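Matching sites in arginase 1, mitochondrial from Arabidopsis thaliana, a protein that hydrolyses L-arginine to urea and L-ornithine with two manganese ions per subunit, and also forms putrescine from agmatine (PDB 6VSU (chain A, 2.25 Å), residues 38-43 and 89-94), and in its relative arginase from Medicago truncatula (PDB 6VST (chain B, 2.12 Å), residues 58-63 and 109-114). One frame, after least-squares fit of the local backbone (RMSD 0.55 Å); residues are numbered along the deposited sequences.

Structure 1 (6VSU); sequences GGAKAS and DPRVLT.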
# COMPACT_ATOMS: atom_id res chain seq x y z
N GLY A 38 23.79 -7.52 -39.35
CA GLY A 38 23.60 -6.91 -40.68
C GLY A 38 22.17 -6.48 -40.97
O GLY A 38 21.20 -7.01 -40.39
N GLY A 39 22.06 -5.50 -41.87
CA GLY A 39 20.83 -5.07 -42.56
C GLY A 39 20.20 -3.87 -41.90
O GLY A 39 19.39 -3.22 -42.58
N ALA A 40 20.55 -3.54 -40.65
CA ALA A 40 19.90 -2.43 -39.94
C ALA A 40 20.36 -1.06 -40.46
O ALA A 40 21.53 -0.86 -40.59
CB ALA A 40 20.12 -2.53 -38.46
N LYS A 41 19.42 -0.13 -40.58
CA LYS A 41 19.64 1.29 -40.92
C LYS A 41 19.74 2.09 -39.64
O LYS A 41 20.37 3.14 -39.65
CB LYS A 41 18.48 1.82 -41.77
CG LYS A 41 18.41 1.30 -43.20
CD LYS A 41 17.25 1.95 -43.99
CE LYS A 41 17.35 1.78 -45.50
NZ LYS A 41 17.37 0.34 -45.84
N ALA A 42 19.05 1.64 -38.59
CA ALA A 42 19.10 2.28 -37.27
C ALA A 42 18.70 1.24 -36.22
O ALA A 42 17.85 0.43 -36.46
CB ALA A 42 18.20 3.50 -37.22
N SER A 43 19.30 1.34 -35.05
CA SER A 43 19.18 0.39 -33.92
C SER A 43 19.14 1.21 -32.64
O SER A 43 20.12 1.87 -32.35
CB SER A 43 20.37 -0.56 -33.92
OG SER A 43 20.21 -1.42 -35.00
N ASP A 89 16.00 -9.06 -30.76
CA ASP A 89 16.90 -8.70 -31.90
C ASP A 89 17.70 -7.45 -31.55
O ASP A 89 17.14 -6.38 -31.33
CB ASP A 89 16.09 -8.49 -33.17
CG ASP A 89 16.87 -8.43 -34.45
OD1 ASP A 89 18.12 -8.23 -34.39
OD2 ASP A 89 16.19 -8.56 -35.52
N PRO A 90 19.02 -7.56 -31.36
CA PRO A 90 19.87 -6.39 -31.09
C PRO A 90 19.70 -5.24 -32.09
O PRO A 90 19.82 -4.06 -31.69
CB PRO A 90 21.30 -6.93 -31.19
CG PRO A 90 21.17 -8.43 -30.93
CD PRO A 90 19.78 -8.83 -31.42
N ARG A 91 19.37 -5.56 -33.33
CA ARG A 91 19.10 -4.53 -34.35
C ARG A 91 17.85 -3.74 -33.99
O ARG A 91 17.73 -2.58 -34.47
CB ARG A 91 18.91 -5.15 -35.73
CG ARG A 91 20.19 -5.77 -36.22
CD ARG A 91 20.03 -6.65 -37.44
NE ARG A 91 19.03 -7.67 -37.16
CZ ARG A 91 18.74 -8.66 -37.96
NH1 ARG A 91 19.42 -8.84 -39.08
NH2 ARG A 91 17.79 -9.50 -37.62
N VAL A 92 16.96 -4.30 -33.18
CA VAL A 92 15.77 -3.57 -32.66
C VAL A 92 16.10 -2.86 -31.35
O VAL A 92 15.71 -1.69 -31.18
CB VAL A 92 14.59 -4.53 -32.47
CG1 VAL A 92 13.42 -3.83 -31.80
CG2 VAL A 92 14.18 -5.13 -33.80
N LEU A 93 16.78 -3.54 -30.43
CA LEU A 93 17.11 -2.94 -29.10
C LEU A 93 18.43 -3.50 -28.57
O LEU A 93 18.64 -4.71 -28.55
CB LEU A 93 15.95 -3.20 -28.13
CG LEU A 93 16.09 -2.52 -26.77
CD1 LEU A 93 16.09 -0.99 -26.85
CD2 LEU A 93 14.98 -2.98 -25.81
N THR A 94 19.33 -2.61 -28.18
CA THR A 94 20.46 -2.95 -27.28
C THR A 94 20.44 -1.95 -26.12
O THR A 94 19.65 -1.05 -26.16
CB THR A 94 21.83 -2.95 -27.99
OG1 THR A 94 22.00 -1.69 -28.63
CG2 THR A 94 21.94 -4.07 -28.98
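The backbone oxygen of Arg-91 meets Ser-43 twice: OG donates a hydrogen bond to it (OG to O 2.8 Å), and the serine's CA-H makes a longer contact. OG lies anti to the serine's carbonyl carbon (chi1 -71°), which sets it beside O of Arg-91. The aliphatic part of Arg-91 passes Ala-40, with CB of Ala-40 3.9 Å from CG of Arg-91. Bent at chi3, Arg-91 sends NH1 to the oxygen of Gly-38, 2.9 Å away and in the guanidinium plane. NE and NH2 grip the Asp-89 carboxylate side-on and, with NH1, fix the guanidinium's rotation. OD1 of Asp-89 also accepts from the backbone N of Arg-91, an Asx turn. The contact joins the loop after helix 7-37 to the lead-in of strand 93-98, outermost in the chain's parallel sheet, away from the manganese site.

Structure 1 against structure 2
Both structures hold the loop to the strand's lead-in through the same arginine. Arg-91(A) and Arg-111(B) keep their place, each bonded to a glycine oxygen, Gly-38(A) or Gly-58(B), and bridged to Asp-89(A) or Asp-109(B). The hydroxyl link to the arginine's backbone oxygen is also kept, since OG of Ser-43(A) and OG1 of Thr-63(B) lie 0.6 Å apart. What the threonine adds is CG2, which has no counterpart in Ser-43(A). CG2 of Thr-63(B) touches CG2 of Thr-114(B) at 4.0 Å. In the other chain the closest approach is 5.6 Å, between CB of Ser-43(A) and OG1 of Thr-94(A). This contact, found in the Medicago enzyme alone, may tighten the buried packing between the neighbouring strands. At Ala-40(A) / Val-60(B) the CB atoms coincide and both touch the arginine chain; CG1 and CG2 of Val-60(B) have no counterpart in Ala-40(A). Psi is -16° at Gly-39(A) against 39° at Gly-59(B), and phi is -75° at Ala-40(A) against -145° at Val-60(B), so the peptide joining the two positions is turned: the carbonyl O atoms of Gly-39(A) and Gly-59(B) stand 2.4 Å apart after superposition. Lys-41(A) is Ala-61(B) in sequence, and the buried Leu-93(A) / Ile-113(B) branch differently from a shared CB.

Structure 2 (6VST); sequences GGVAAT and DPRVIT.
Thr-63 meets the backbone oxygen of Arg-111 twice: OG1 donates a hydrogen bond to it (OG1 to O 3.0 Å), and the threonine's CA-H makes a longer contact. OG1 lies anti to the threonine's carbonyl carbon (chi1 -63°), which sets it beside O of Arg-111 and leaves CG2 anti to the backbone N, 4.0 Å from CG2 of Thr-114; OG1 of Thr-114 bonds Lys-50. The aliphatic part of Arg-111 passes Val-60, with CB of Val-60 4.1 Å from CG of Arg-111 and the valine's CG2 4.0 Å from the arginine's CB. Bent at chi3, Arg-111 sends NH1 to the oxygen of Gly-58, 3.0 Å away and in the guanidinium plane. NE and NH2 grip the Asp-109 carboxylate side-on and, with NH1, fix the guanidinium's rotation. OD1 of Asp-109 also accepts from the backbone N of Arg-111, an Asx turn.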
# COMPACT_ATOMS: atom_id res chain seq x y z
N GLY B 58 24.39 -7.00 -40.18
CA GLY B 58 23.84 -6.51 -41.43
C GLY B 58 22.35 -6.24 -41.38
O GLY B 58 21.68 -6.54 -40.37
N GLY B 59 21.81 -5.67 -42.44
CA GLY B 59 20.36 -5.47 -42.53
C GLY B 59 19.80 -4.54 -41.48
O GLY B 59 18.71 -4.79 -40.94
N VAL B 60 20.52 -3.47 -41.17
CA VAL B 60 20.09 -2.53 -40.13
C VAL B 60 20.50 -1.13 -40.55
O VAL B 60 21.62 -0.91 -41.02
CB VAL B 60 20.68 -2.89 -38.75
CG1 VAL B 60 22.20 -3.07 -38.85
CG2 VAL B 60 20.32 -1.84 -37.71
N ALA B 61 19.58 -0.18 -40.42
CA ALA B 61 19.89 1.22 -40.65
C ALA B 61 19.87 2.05 -39.38
O ALA B 61 20.50 3.11 -39.34
CB ALA B 61 18.93 1.82 -41.69
N ALA B 62 19.17 1.59 -38.34
CA ALA B 62 19.10 2.31 -37.08
C ALA B 62 18.77 1.32 -35.98
O ALA B 62 17.85 0.52 -36.13
CB ALA B 62 18.05 3.42 -37.13
N THR B 63 19.54 1.38 -34.89
CA THR B 63 19.30 0.55 -33.72
C THR B 63 19.12 1.45 -32.51
O THR B 63 20.06 2.16 -32.12
CB THR B 63 20.44 -0.43 -33.46
OG1 THR B 63 20.56 -1.34 -34.57
CG2 THR B 63 20.17 -1.20 -32.17
N ASP B 109 16.00 -9.35 -31.06
CA ASP B 109 16.89 -8.97 -32.16
C ASP B 109 17.66 -7.72 -31.76
O ASP B 109 17.08 -6.63 -31.66
CB ASP B 109 16.07 -8.73 -33.44
CG ASP B 109 16.93 -8.34 -34.66
OD1 ASP B 109 18.15 -8.10 -34.51
OD2 ASP B 109 16.36 -8.26 -35.78
N PRO B 110 18.97 -7.83 -31.52
CA PRO B 110 19.75 -6.65 -31.09
C PRO B 110 19.63 -5.45 -32.01
O PRO B 110 19.76 -4.31 -31.54
CB PRO B 110 21.19 -7.18 -31.06
CG PRO B 110 21.06 -8.67 -30.98
CD PRO B 110 19.82 -9.01 -31.73
N ARG B 111 19.36 -5.66 -33.30
CA ARG B 111 19.17 -4.54 -34.22
C ARG B 111 17.96 -3.70 -33.86
O ARG B 111 17.86 -2.55 -34.30
CB ARG B 111 19.07 -5.07 -35.65
CG ARG B 111 20.28 -5.91 -36.06
CD ARG B 111 20.10 -6.60 -37.39
NE ARG B 111 19.08 -7.63 -37.33
CZ ARG B 111 18.74 -8.40 -38.35
NH1 ARG B 111 19.36 -8.29 -39.53
NH2 ARG B 111 17.79 -9.31 -38.19
N VAL B 112 17.04 -4.24 -33.05
CA VAL B 112 15.80 -3.55 -32.72
C VAL B 112 15.96 -2.73 -31.44
O VAL B 112 15.42 -1.62 -31.34
CB VAL B 112 14.65 -4.56 -32.60
CG1 VAL B 112 13.38 -3.86 -32.17
CG2 VAL B 112 14.43 -5.28 -33.92
N ILE B 113 16.68 -3.26 -30.46
CA ILE B 113 16.92 -2.57 -29.20
C ILE B 113 18.20 -3.14 -28.61
O ILE B 113 18.47 -4.34 -28.73
CB ILE B 113 15.72 -2.73 -28.23
CG1 ILE B 113 15.90 -1.83 -27.01
CG2 ILE B 113 15.54 -4.19 -27.83
CD1 ILE B 113 14.61 -1.54 -26.27
N THR B 114 19.00 -2.28 -28.00
CA THR B 114 20.20 -2.75 -27.34
C THR B 114 20.52 -1.81 -26.18
O THR B 114 20.07 -0.67 -26.15
CB THR B 114 21.39 -2.87 -28.33
OG1 THR B 114 22.35 -3.77 -27.79
CG2 THR B 114 22.06 -1.53 -28.62